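Long-range contacts in MmeI (Methylophilus methylotrophus, PDB 5HR4), which acts as a Type IIL restriction-modification enzyme that binds DNA and probably methylates adenine at N6 with S-adenosyl-L-methionine as donor: residues Ile402-Asp407 / Arg447-Thr453; Ile525-Ile531 / Phe587-Asp591; Asp624-Cys628 / Phe896-Gln900; Val714-Arg718 / Ala730-Phe736. One frame throughout, in Å; residues are numbered along the deposited sequence.

Contact 1. Residues Ile402-Asp407 / Arg447-Thr453; sequences IQINVD and RIPLKST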
loop_
_atom_site.group_PDB
_atom_site.type_symbol
_atom_site.label_atom_id
_atom_site.label_comp_id
_atom_site.label_asym_id
_atom_site.label_seq_id
_atom_site.Cartn_x
_atom_site.Cartn_y
_atom_site.Cartn_z
ATOM N N ILE A 402 5.908 32.505 -19.834
ATOM C CA ILE A 402 5.934 31.293 -19.009
ATOM C C ILE A 402 6.629 31.542 -17.674
ATOM O O ILE A 402 7.483 32.430 -17.544
ATOM C CB ILE A 402 6.627 30.145 -19.763
ATOM C CG1 ILE A 402 6.220 28.787 -19.179
ATOM C CG2 ILE A 402 8.130 30.306 -19.692
ATOM C CD1 ILE A 402 6.502 27.601 -20.104
ATOM N N GLN A 403 6.265 30.741 -16.673
ATOM C CA GLN A 403 6.833 30.879 -15.334
ATOM C C GLN A 403 7.104 29.541 -14.645
ATOM O O GLN A 403 8.224 29.296 -14.167
ATOM C CB GLN A 403 5.913 31.729 -14.462
ATOM C CG GLN A 403 6.096 33.213 -14.666
ATOM C CD GLN A 403 5.646 33.995 -13.456
ATOM O OE1 GLN A 403 6.297 33.969 -12.410
ATOM N NE2 GLN A 403 4.518 34.683 -13.580
ATOM N N ILE A 404 6.082 28.678 -14.611
ATOM C CA ILE A 404 6.137 27.421 -13.876
ATOM C C ILE A 404 7.347 26.583 -14.295
ATOM O O ILE A 404 7.745 26.565 -15.468
ATOM C CB ILE A 404 4.794 26.700 -14.081
ATOM C CG1 ILE A 404 3.707 27.548 -13.426
ATOM C CG2 ILE A 404 4.774 25.316 -13.463
ATOM C CD1 ILE A 404 2.327 27.199 -13.861
ATOM N N ASN A 405 7.969 25.914 -13.321
ATOM C CA ASN A 405 9.229 25.231 -13.589
ATOM C C ASN A 405 9.519 24.224 -12.481
ATOM O O ASN A 405 8.931 24.258 -11.396
ATOM C CB ASN A 405 10.388 26.229 -13.732
ATOM C CG ASN A 405 11.387 25.821 -14.808
ATOM O OD1 ASN A 405 11.554 24.631 -15.120
ATOM N ND2 ASN A 405 12.053 26.807 -15.382
ATOM N N VAL A 406 10.472 23.334 -12.776
ATOM C CA VAL A 406 10.809 22.225 -11.890
ATOM C C VAL A 406 11.341 22.686 -10.539
ATOM O O VAL A 406 11.244 21.945 -9.563
ATOM C CB VAL A 406 11.816 21.298 -12.598
ATOM C CG1 VAL A 406 11.188 20.744 -13.858
ATOM C CG2 VAL A 406 13.075 22.082 -12.964
ATOM N N ASP A 407 11.867 23.889 -10.439
ATOM C CA ASP A 407 12.325 24.298 -9.098
ATOM C C ASP A 407 11.201 24.410 -8.103
ATOM O O ASP A 407 11.419 24.863 -6.993
ATOM C CB ASP A 407 13.108 25.621 -9.145
ATOM C CG ASP A 407 12.366 26.742 -9.874
ATOM O OD1 ASP A 407 11.121 26.731 -9.944
ATOM O OD2 ASP A 407 13.050 27.672 -10.365
ATOM N N ARG A 447 13.612 24.733 -22.791
ATOM C CA ARG A 447 14.456 25.111 -21.673
ATOM C C ARG A 447 15.740 24.287 -21.679
ATOM O O ARG A 447 16.014 23.520 -20.742
ATOM C CB ARG A 447 13.692 24.967 -20.356
ATOM C CG ARG A 447 12.668 26.042 -20.153
ATOM C CD ARG A 447 11.683 25.638 -19.092
ATOM N NE ARG A 447 11.071 26.806 -18.459
ATOM C CZ ARG A 447 9.941 26.772 -17.757
ATOM N NH1 ARG A 447 9.278 25.625 -17.606
ATOM N NH2 ARG A 447 9.466 27.884 -17.207
ATOM N N ILE A 448 16.530 24.472 -22.733
ATOM C CA ILE A 448 17.861 23.891 -22.861
ATOM C C ILE A 448 18.853 25.023 -23.085
ATOM O O ILE A 448 18.633 25.856 -23.965
ATOM C CB ILE A 448 17.952 22.879 -24.016
ATOM C CG1 ILE A 448 16.859 21.810 -23.866
ATOM C CG2 ILE A 448 19.346 22.250 -24.063
ATOM C CD1 ILE A 448 16.989 20.991 -22.626
ATOM N N PRO A 449 19.977 25.076 -22.353
ATOM C CA PRO A 449 20.429 24.122 -21.348
ATOM C C PRO A 449 19.614 24.150 -20.052
ATOM O O PRO A 449 18.834 25.072 -19.784
ATOM C CB PRO A 449 21.877 24.573 -21.093
ATOM C CG PRO A 449 21.841 25.988 -21.331
ATOM C CD PRO A 449 20.970 26.144 -22.535
ATOM N N LEU A 450 19.850 23.129 -19.236
ATOM C CA LEU A 450 19.090 22.906 -18.016
ATOM C C LEU A 450 19.524 23.915 -16.961
ATOM O O LEU A 450 20.538 23.733 -16.289
ATOM C CB LEU A 450 19.298 21.466 -17.555
ATOM C CG LEU A 450 18.821 20.439 -18.593
ATOM C CD1 LEU A 450 19.251 19.017 -18.251
ATOM C CD2 LEU A 450 17.289 20.519 -18.756
ATOM N N LYS A 451 18.759 24.991 -16.805
ATOM C CA LYS A 451 19.069 25.992 -15.792
ATOM C C LYS A 451 18.251 25.847 -14.511
ATOM O O LYS A 451 18.651 26.383 -13.475
ATOM C CB LYS A 451 18.880 27.401 -16.366
ATOM N N SER A 452 17.128 25.146 -14.549
ATOM C CA SER A 452 16.264 24.965 -13.394
ATOM C C SER A 452 16.429 23.538 -12.897
ATOM O O SER A 452 16.581 22.605 -13.696
ATOM C CB SER A 452 14.801 25.240 -13.777
ATOM O OG SER A 452 14.072 25.848 -12.717
ATOM N N THR A 453 16.452 23.358 -11.580
ATOM C CA THR A 453 16.620 22.000 -11.122
ATOM C C THR A 453 15.654 21.668 -9.987
ATOM O O THR A 453 15.430 22.496 -9.081
ATOM C CB THR A 453 18.074 21.710 -10.684
ATOM O OG1 THR A 453 18.323 22.278 -9.393
ATOM C CG2 THR A 453 19.082 22.281 -11.697
#
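Arg447 reaches across to Ile402-Asp407 with its chain extended from CG to NE, and its guanidinium takes hold of one backbone oxygen end-on. Arg447 NH1 and NH2 both donate to Ile404 O, each at 2.8 Å. The oxygen lies tilted from the guanidinium plane by 17°, and the two bonds are equally bent. The side-chain amide of Asn405 stacks over one face of the guanidinium, the planes 15° apart and ND2 above its centre; ND2 and the arginine nitrogens are all donors, so this is stacking and not hydrogen bonding. Asn405 OD1 meanwhile accepts from Val406 N (2.9 Å), which helps to hold the amide in this orientation. Over the opposite face, nearer the rim, lies Ile402 CD1. Ser452 packs on Asn405 and Val406: its OG sits 3.4 Å from Asn405 CG, and Val406 CG2 touches Ser452 O at 3.6 Å. Asp407, close by, forms its salt bridge with Arg355, while Trp427 NE1 donates to Ser452 O. The two loops lead into neighbouring parallel strands, 409-413 and 455-458, at one side of the methyltransferase sheet. Asp430, salt-bridged to Arg447 NH1, probably offsets the charge beside nearby Arg378.

Contact 2. Residues Ile525-Ile531 / Phe587-Asp591; sequences IQTNANI and FGLKD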
loop_
_atom_site.group_PDB
_atom_site.type_symbol
_atom_site.label_atom_id
_atom_site.label_comp_id
_atom_site.label_asym_id
_atom_site.label_seq_id
_atom_site.Cartn_x
_atom_site.Cartn_y
_atom_site.Cartn_z
ATOM N N ILE A 525 4.197 20.372 9.657
ATOM C CA ILE A 525 3.261 21.445 9.317
ATOM C C ILE A 525 2.838 22.240 10.533
ATOM O O ILE A 525 2.089 23.216 10.392
ATOM C CB ILE A 525 1.999 20.919 8.595
ATOM C CG1 ILE A 525 1.133 20.085 9.533
ATOM C CG2 ILE A 525 2.388 20.090 7.386
ATOM C CD1 ILE A 525 -0.165 19.638 8.888
ATOM N N GLN A 526 3.294 21.855 11.727
ATOM C CA GLN A 526 2.904 22.582 12.929
ATOM C C GLN A 526 3.285 24.056 12.826
ATOM O O GLN A 526 2.620 24.908 13.427
ATOM C CB GLN A 526 3.547 21.931 14.161
ATOM C CG GLN A 526 2.708 22.002 15.434
ATOM C CD GLN A 526 1.426 21.174 15.353
ATOM O OE1 GLN A 526 1.475 19.961 15.154
ATOM N NE2 GLN A 526 0.271 21.830 15.506
ATOM N N THR A 527 4.321 24.379 12.037
ATOM C CA THR A 527 4.780 25.752 11.856
ATOM C C THR A 527 4.063 26.495 10.731
ATOM O O THR A 527 4.322 27.691 10.548
ATOM C CB THR A 527 6.301 25.792 11.583
ATOM O OG1 THR A 527 6.599 25.052 10.394
ATOM C CG2 THR A 527 7.090 25.182 12.726
ATOM N N ASN A 528 3.177 25.835 9.973
ATOM C CA ASN A 528 2.484 26.484 8.846
ATOM C C ASN A 528 1.190 25.714 8.539
ATOM O O ASN A 528 1.145 24.891 7.620
ATOM C CB ASN A 528 3.386 26.571 7.618
ATOM C CG ASN A 528 2.634 27.050 6.356
ATOM O OD1 ASN A 528 1.475 27.475 6.426
ATOM N ND2 ASN A 528 3.306 26.980 5.196
ATOM N N ALA A 529 0.121 26.056 9.265
ATOM C CA ALA A 529 -1.198 25.436 9.112
ATOM C C ALA A 529 -1.815 25.586 7.724
ATOM O O ALA A 529 -2.938 25.125 7.499
ATOM C CB ALA A 529 -2.182 26.009 10.137
ATOM N N ASN A 530 -1.124 26.244 6.797
ATOM C CA ASN A 530 -1.656 26.367 5.447
ATOM C C ASN A 530 -1.323 25.169 4.578
ATOM O O ASN A 530 -1.898 25.013 3.496
ATOM C CB ASN A 530 -1.135 27.639 4.780
ATOM C CG ASN A 530 -1.969 28.846 5.125
ATOM O OD1 ASN A 530 -2.755 28.820 6.076
ATOM N ND2 ASN A 530 -1.811 29.917 4.352
ATOM N N ILE A 531 -0.398 24.332 5.009
ATOM C CA ILE A 531 -0.063 23.173 4.213
ATOM C C ILE A 531 -1.218 22.190 4.275
ATOM O O ILE A 531 -1.894 22.061 5.307
ATOM C CB ILE A 531 1.248 22.556 4.717
ATOM C CG1 ILE A 531 2.399 23.568 4.561
ATOM C CG2 ILE A 531 1.504 21.225 4.013
ATOM C CD1 ILE A 531 3.685 23.173 5.304
ATOM N N PHE A 587 -5.222 15.305 4.846
ATOM C CA PHE A 587 -5.272 15.822 6.207
ATOM C C PHE A 587 -4.486 17.124 6.300
ATOM O O PHE A 587 -3.758 17.514 5.386
ATOM C CB PHE A 587 -4.742 14.780 7.215
ATOM C CG PHE A 587 -3.298 14.439 7.011
ATOM C CD1 PHE A 587 -2.914 13.563 6.008
ATOM C CD2 PHE A 587 -2.322 15.028 7.789
ATOM C CE1 PHE A 587 -1.592 13.265 5.794
ATOM C CE2 PHE A 587 -0.994 14.725 7.588
ATOM C CZ PHE A 587 -0.626 13.843 6.585
ATOM N N GLY A 588 -4.646 17.792 7.432
ATOM C CA GLY A 588 -3.983 19.055 7.660
ATOM C C GLY A 588 -4.420 19.596 9.000
ATOM O O GLY A 588 -5.085 18.907 9.780
ATOM N N LEU A 589 -4.068 20.853 9.253
ATOM C CA LEU A 589 -4.399 21.456 10.534
ATOM C C LEU A 589 -5.681 22.272 10.505
ATOM O O LEU A 589 -6.174 22.641 11.577
ATOM C CB LEU A 589 -3.234 22.314 11.031
ATOM C CG LEU A 589 -2.043 21.483 11.540
ATOM C CD1 LEU A 589 -1.125 22.332 12.356
ATOM C CD2 LEU A 589 -2.515 20.286 12.353
ATOM N N LYS A 590 -6.255 22.513 9.317
ATOM C CA LYS A 590 -7.507 23.248 9.150
ATOM C C LYS A 590 -8.642 22.280 8.847
ATOM O O LYS A 590 -8.579 21.539 7.862
ATOM C CB LYS A 590 -7.395 24.254 8.007
ATOM C CG LYS A 590 -6.188 25.166 8.080
ATOM C CD LYS A 590 -5.968 25.908 6.780
ATOM C CE LYS A 590 -5.196 27.202 7.031
ATOM N NZ LYS A 590 -5.389 28.220 5.941
ATOM N N ASP A 591 -9.688 22.301 9.669
ATOM C CA ASP A 591 -10.906 21.595 9.298
ATOM C C ASP A 591 -11.444 22.141 7.981
ATOM O O ASP A 591 -11.216 23.297 7.615
ATOM C CB ASP A 591 -11.983 21.732 10.377
ATOM C CG ASP A 591 -11.543 21.193 11.715
ATOM O OD1 ASP A 591 -10.330 20.918 11.875
ATOM O OD2 ASP A 591 -12.407 21.059 12.610
#
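Leu589 sets its side chain against Ile525 and Ala529, and this apolar patch carries most of the contact. Leu589 CG lies 3.7 Å from Ile525 CD1, while Leu589 CB meets Ala529 CB at 3.9 Å. Ile525 gets there because CG1 stands between its backbone N and carbonyl carbon (chi1 68°), with the chain then extended to CD1, which also comes up to Gly588 CA. An alanine in place of Leu589 would lack the branched end, and Ile525 CD1 would probably lose the apolar partner it has on this side, opening a gap between the loop and the strand end. Beside the patch, Lys590 runs its extended chain past Ala529 O and ends in a hydrogen bond from NZ to Asn530 OD1 of 2.7 Å; the ammonium stands well above the plane of that amide, 54° out of it. One shell further out, the loop is shaped by its own bonds. Asn528 OD1 accepts from Asn530 N (2.9 Å) in an Asx turn, and a type I beta turn from Asn528 to Ile531 overlaps it. Asn528 ND2 in turn reaches Ala472 O, and Asn562 ND2 donates to Lys590 O. The loop enters strand 532-538 just where antiparallel strand 581-588 ends, and that strand's insertion between 532-538 and 560-569 gives the 3-2-1-4-5-7-6 order of the Rossmann-like methyltransferase fold.

Contact 3. Residues Asp624-Cys628 / Phe896-Gln900; sequences DVIAC and FETYQ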
loop_
_atom_site.group_PDB
_atom_site.type_symbol
_atom_site.label_atom_id
_atom_site.label_comp_id
_atom_site.label_asym_id
_atom_site.label_seq_id
_atom_site.Cartn_x
_atom_site.Cartn_y
_atom_site.Cartn_z
ATOM N N ASP A 624 -15.783 10.365 16.780
ATOM C CA ASP A 624 -14.338 10.203 16.838
ATOM C C ASP A 624 -13.881 9.253 17.951
ATOM O O ASP A 624 -12.720 9.313 18.373
ATOM C CB ASP A 624 -13.667 11.567 16.998
ATOM C CG ASP A 624 -13.207 12.144 15.674
ATOM O OD1 ASP A 624 -13.794 11.774 14.639
ATOM O OD2 ASP A 624 -12.253 12.955 15.653
ATOM N N VAL A 625 -14.757 8.375 18.417
ATOM C CA VAL A 625 -14.407 7.394 19.437
ATOM C C VAL A 625 -13.750 6.195 18.769
ATOM O O VAL A 625 -14.259 5.667 17.773
ATOM C CB VAL A 625 -15.656 6.966 20.220
ATOM C CG1 VAL A 625 -15.361 5.748 21.052
ATOM C CG2 VAL A 625 -16.156 8.107 21.083
ATOM N N ILE A 626 -12.626 5.750 19.321
ATOM C CA ILE A 626 -11.893 4.603 18.803
ATOM C C ILE A 626 -12.074 3.435 19.760
ATOM O O ILE A 626 -11.982 3.605 20.982
ATOM C CB ILE A 626 -10.398 4.927 18.616
ATOM C CG1 ILE A 626 -10.225 6.036 17.577
ATOM C CG2 ILE A 626 -9.643 3.677 18.205
ATOM C CD1 ILE A 626 -8.771 6.409 17.294
ATOM N N ALA A 627 -12.322 2.248 19.203
ATOM C CA ALA A 627 -12.423 1.025 19.996
ATOM C C ALA A 627 -11.026 0.470 20.280
ATOM O O ALA A 627 -10.243 0.237 19.351
ATOM C CB ALA A 627 -13.284 0.003 19.257
ATOM N N CYS A 628 -10.707 0.262 21.560
ATOM C CA CYS A 628 -9.372 -0.152 21.990
ATOM C C CYS A 628 -9.341 -1.634 22.322
ATOM O O CYS A 628 -10.273 -2.160 22.930
ATOM C CB CYS A 628 -8.910 0.626 23.226
ATOM S SG CYS A 628 -8.915 2.427 23.092
ATOM N N PHE A 896 -21.893 2.237 18.792
ATOM C CA PHE A 896 -20.866 3.101 19.371
ATOM C C PHE A 896 -21.422 4.014 20.462
ATOM O O PHE A 896 -20.682 4.389 21.382
ATOM C CB PHE A 896 -20.176 3.933 18.294
ATOM C CG PHE A 896 -18.949 3.279 17.710
ATOM C CD1 PHE A 896 -19.060 2.377 16.657
ATOM C CD2 PHE A 896 -17.687 3.576 18.192
ATOM C CE1 PHE A 896 -17.944 1.787 16.099
ATOM C CE2 PHE A 896 -16.569 2.986 17.633
ATOM C CZ PHE A 896 -16.703 2.092 16.589
ATOM N N GLU A 897 -22.702 4.402 20.387
ATOM C CA GLU A 897 -23.305 5.077 21.533
ATOM C C GLU A 897 -23.302 4.159 22.751
ATOM O O GLU A 897 -22.934 4.581 23.854
ATOM C CB GLU A 897 -24.724 5.548 21.203
ATOM N N THR A 898 -23.672 2.888 22.560
ATOM C CA THR A 898 -23.617 1.919 23.652
ATOM C C THR A 898 -22.184 1.696 24.126
ATOM O O THR A 898 -21.901 1.723 25.330
ATOM C CB THR A 898 -24.224 0.593 23.207
ATOM O OG1 THR A 898 -25.378 0.844 22.396
ATOM C CG2 THR A 898 -24.614 -0.248 24.423
ATOM N N TYR A 899 -21.270 1.447 23.192
ATOM C CA TYR A 899 -19.879 1.253 23.574
ATOM C C TYR A 899 -19.372 2.421 24.401
ATOM O O TYR A 899 -18.667 2.228 25.396
ATOM C CB TYR A 899 -19.012 1.063 22.330
ATOM C CG TYR A 899 -17.527 1.039 22.611
ATOM C CD1 TYR A 899 -16.895 -0.130 23.048
ATOM C CD2 TYR A 899 -16.753 2.177 22.436
ATOM C CE1 TYR A 899 -15.532 -0.155 23.309
ATOM C CE2 TYR A 899 -15.393 2.161 22.694
ATOM C CZ TYR A 899 -14.786 0.996 23.131
ATOM O OH TYR A 899 -13.430 0.995 23.374
ATOM N N GLN A 900 -19.738 3.644 24.021
ATOM C CA GLN A 900 -19.223 4.799 24.745
ATOM C C GLN A 900 -19.869 4.931 26.123
ATOM O O GLN A 900 -19.192 5.286 27.098
ATOM C CB GLN A 900 -19.425 6.070 23.927
ATOM C CG GLN A 900 -18.435 7.138 24.316
ATOM C CD GLN A 900 -18.577 8.380 23.492
ATOM O OE1 GLN A 900 -19.437 8.457 22.602
ATOM N NE2 GLN A 900 -17.735 9.376 23.776
#
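Val625 makes the apolar side of this contact, spreading its two methyl branches over residues of one helix face. Val625 CG1, placed anti to the backbone N (chi1 167°), comes in the plane of the Tyr899 ring to its edge, 3.9 Å from CE2, and more loosely approaches Phe896 CD2 at 4.3 Å. Val625 CG2 lies over the face of the Gln900 amide, 3.4 Å from CD, the extended glutamine chain crossing the valine obliquely. Val625 O rests obliquely against Phe896 CE2 at 3.5 Å. Further along, Ala627 CB stands 4.3 Å from Tyr899 CZ. Phe896, Tyr899 and Gln900 can share this work because they sit three and four places apart on helix 888-903, the last helix modelled. That helix belongs to the C-terminal domain, whereas Asp624-Cys628 is an irregular loop of the target recognition domain. The loop also turns Ile626 the other way, onto Val547 and Trp551 of helix 544-556, so it runs between the methyltransferase part and the C-terminal helix. Among polar contacts, Cys628 N donates a weak hydrogen bond to Tyr899 OH, long at 3.4 Å but fairly straight (163°). Ala627 N has its partner in the hydroxyl of Tyr618. On the helix side, the Phe896 ring meets Trp797, and its side chain touches Val801, both of helix 792-801.

Contact 4. Residues Val714-Arg718 / Ala730-Phe736; sequences VQEFR and ASTPMKF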
loop_
_atom_site.group_PDB
_atom_site.type_symbol
_atom_site.label_atom_id
_atom_site.label_comp_id
_atom_site.label_asym_id
_atom_site.label_seq_id
_atom_site.Cartn_x
_atom_site.Cartn_y
_atom_site.Cartn_z
ATOM N N VAL A 714 10.112 -31.649 13.703
ATOM C CA VAL A 714 9.645 -30.446 14.384
ATOM C C VAL A 714 10.817 -29.731 15.032
ATOM O O VAL A 714 11.047 -28.538 14.793
ATOM C CB VAL A 714 8.554 -30.786 15.415
ATOM C CG1 VAL A 714 8.232 -29.573 16.264
ATOM C CG2 VAL A 714 7.291 -31.303 14.717
ATOM N N GLN A 715 11.612 -30.468 15.817
ATOM C CA GLN A 715 12.711 -29.869 16.578
ATOM C C GLN A 715 13.745 -29.200 15.674
ATOM O O GLN A 715 14.235 -28.107 15.982
ATOM C CB GLN A 715 13.376 -30.933 17.451
ATOM C CG GLN A 715 14.616 -30.417 18.175
ATOM C CD GLN A 715 15.017 -31.273 19.340
ATOM O OE1 GLN A 715 15.776 -32.234 19.181
ATOM N NE2 GLN A 715 14.508 -30.938 20.528
ATOM N N GLU A 716 14.099 -29.839 14.556
ATOM C CA GLU A 716 15.092 -29.241 13.673
ATOM C C GLU A 716 14.562 -27.973 13.047
ATOM O O GLU A 716 15.286 -26.973 12.945
ATOM C CB GLU A 716 15.516 -30.231 12.599
ATOM C CG GLU A 716 16.548 -31.201 13.137
ATOM C CD GLU A 716 16.493 -32.565 12.492
ATOM O OE1 GLU A 716 15.618 -32.782 11.621
ATOM O OE2 GLU A 716 17.335 -33.420 12.865
ATOM N N PHE A 717 13.297 -27.991 12.618
ATOM C CA PHE A 717 12.704 -26.787 12.054
ATOM C C PHE A 717 12.640 -25.698 13.108
ATOM O O PHE A 717 13.002 -24.540 12.843
ATOM C CB PHE A 717 11.308 -27.089 11.486
ATOM C CG PHE A 717 10.481 -25.857 11.196
ATOM C CD1 PHE A 717 10.552 -25.224 9.955
ATOM C CD2 PHE A 717 9.636 -25.323 12.167
ATOM C CE1 PHE A 717 9.783 -24.059 9.680
ATOM C CE2 PHE A 717 8.868 -24.173 11.907
ATOM C CZ PHE A 717 8.947 -23.542 10.659
ATOM N N ARG A 718 12.209 -26.056 14.325
ATOM C CA ARG A 718 12.051 -25.026 15.345
ATOM C C ARG A 718 13.381 -24.372 15.706
ATOM O O ARG A 718 13.408 -23.173 16.004
ATOM C CB ARG A 718 11.357 -25.599 16.575
ATOM C CG ARG A 718 9.959 -25.018 16.792
ATOM C CD ARG A 718 8.881 -26.070 16.948
ATOM N NE ARG A 718 8.483 -26.237 18.338
ATOM C CZ ARG A 718 7.361 -26.842 18.730
ATOM N NH1 ARG A 718 6.510 -27.335 17.833
ATOM N NH2 ARG A 718 7.080 -26.945 20.027
ATOM N N ALA A 730 11.781 -25.622 20.713
ATOM C CA ALA A 730 12.343 -26.811 20.085
ATOM C C ALA A 730 12.619 -27.922 21.088
ATOM O O ALA A 730 12.654 -29.096 20.701
ATOM C CB ALA A 730 13.627 -26.448 19.339
ATOM N N SER A 731 12.820 -27.576 22.357
ATOM C CA SER A 731 13.131 -28.524 23.417
ATOM C C SER A 731 11.879 -29.057 24.117
ATOM O O SER A 731 11.990 -29.641 25.203
ATOM C CB SER A 731 14.052 -27.868 24.436
ATOM O OG SER A 731 13.386 -26.755 25.015
ATOM N N THR A 732 10.698 -28.814 23.543
ATOM C CA THR A 732 9.472 -29.561 23.831
ATOM C C THR A 732 8.880 -29.905 22.480
ATOM O O THR A 732 7.843 -29.359 22.083
ATOM C CB THR A 732 8.476 -28.752 24.658
ATOM O OG1 THR A 732 8.492 -27.400 24.186
ATOM C CG2 THR A 732 8.840 -28.776 26.128
ATOM N N PRO A 733 9.558 -30.756 21.708
ATOM C CA PRO A 733 9.206 -30.896 20.296
ATOM C C PRO A 733 7.973 -31.737 20.031
ATOM O O PRO A 733 7.620 -31.905 18.865
ATOM C CB PRO A 733 10.454 -31.560 19.712
ATOM C CG PRO A 733 10.899 -32.422 20.809
ATOM C CD PRO A 733 10.707 -31.603 22.052
ATOM N N MET A 734 7.301 -32.291 21.029
ATOM C CA MET A 734 6.107 -33.061 20.714
ATOM C C MET A 734 4.824 -32.328 21.062
ATOM O O MET A 734 3.740 -32.833 20.778
ATOM C CB MET A 734 6.135 -34.437 21.396
ATOM C CG MET A 734 6.698 -34.502 22.777
ATOM S SD MET A 734 6.654 -36.240 23.275
ATOM C CE MET A 734 5.182 -36.291 24.288
ATOM N N LYS A 735 4.924 -31.148 21.648
ATOM C CA LYS A 735 3.780 -30.353 22.030
ATOM C C LYS A 735 3.689 -29.169 21.083
ATOM O O LYS A 735 4.713 -28.640 20.645
ATOM C CB LYS A 735 3.903 -29.874 23.481
ATOM C CG LYS A 735 3.700 -30.978 24.507
ATOM C CD LYS A 735 3.887 -30.483 25.935
ATOM C CE LYS A 735 4.204 -31.658 26.874
ATOM N NZ LYS A 735 5.517 -32.340 26.588
ATOM N N PHE A 736 2.458 -28.780 20.748
ATOM C CA PHE A 736 2.251 -27.584 19.951
ATOM C C PHE A 736 2.941 -26.408 20.633
ATOM O O PHE A 736 3.120 -26.390 21.854
ATOM C CB PHE A 736 0.746 -27.286 19.774
ATOM C CG PHE A 736 0.064 -28.064 18.659
ATOM C CD1 PHE A 736 0.581 -29.257 18.184
ATOM C CD2 PHE A 736 -1.117 -27.587 18.094
ATOM C CE1 PHE A 736 -0.059 -29.964 17.169
ATOM C CE2 PHE A 736 -1.771 -28.292 17.073
ATOM C CZ PHE A 736 -1.231 -29.480 16.609
#
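Gln715 and Ala730 bring the two backbones together, their CA atoms 4.7 Å apart, where helix 705-719 meets the segment that goes on into a type I beta turn from Thr732 to Lys735. The extended chain of Gln715, whose CG points away from the backbone N (chi1 174°), carries its amide to Ala730 O. The bond from Gln715 NE2 to Ala730 O is 2.6 Å long and nearly straight; the oxygen lies in the plane of the amide, while the nitrogen stands above the carbonyl plane. Nearer the helix, Gln715 CB packs on Pro733 CB at 3.7 Å, and Val714 CG1 touches Pro733 O at 3.5 Å. Both segments belong to the target recognition domain: the chain leaves helix 705-719, makes the short helix 724-729 and returns across helix 705-719, whose Phe717 packs on a DNA sugar. Arg718 fills the inner side of this return. Arg718 CB lies 3.7 Å from Ala730 CB, and bends at chi2 and chi3 bring the guanidinium against the turn, with Pro733 CA over one face. Arg718 NH2 donates to Lys735 O at 3.0 Å, in the guanidinium plane and nearly along the carbonyl direction. NH2 also donates to Ser729 O, and NH1 to Thr647 O. A leucine in place of Arg718 would probably leave these three carbonyl oxygens without this donor. Beyond the turn, Phe736 meets Trp692 edge-to-face.

From the N terminus, contact 1 comes first, closing a loop of 39 residues that holds strand 409-413 and helix 416-440. Contact 2 follows in series and closes the next loop, which contains strands 532-538, 560-569 and most of 581-588; both belong to the methyltransferase domain, about 29 Å apart between centres, in loops and strand ends bordering one sheet. Contact 3 then opens at 624-628 and closes only near the C terminus, at 896-900, so it spans the target recognition region and joins its start to the last modelled helix. Contact 4 is nested inside that loop and closes a short excursion of 11 residues, its centre about 43 Å from that of contact 3. None of the four cross.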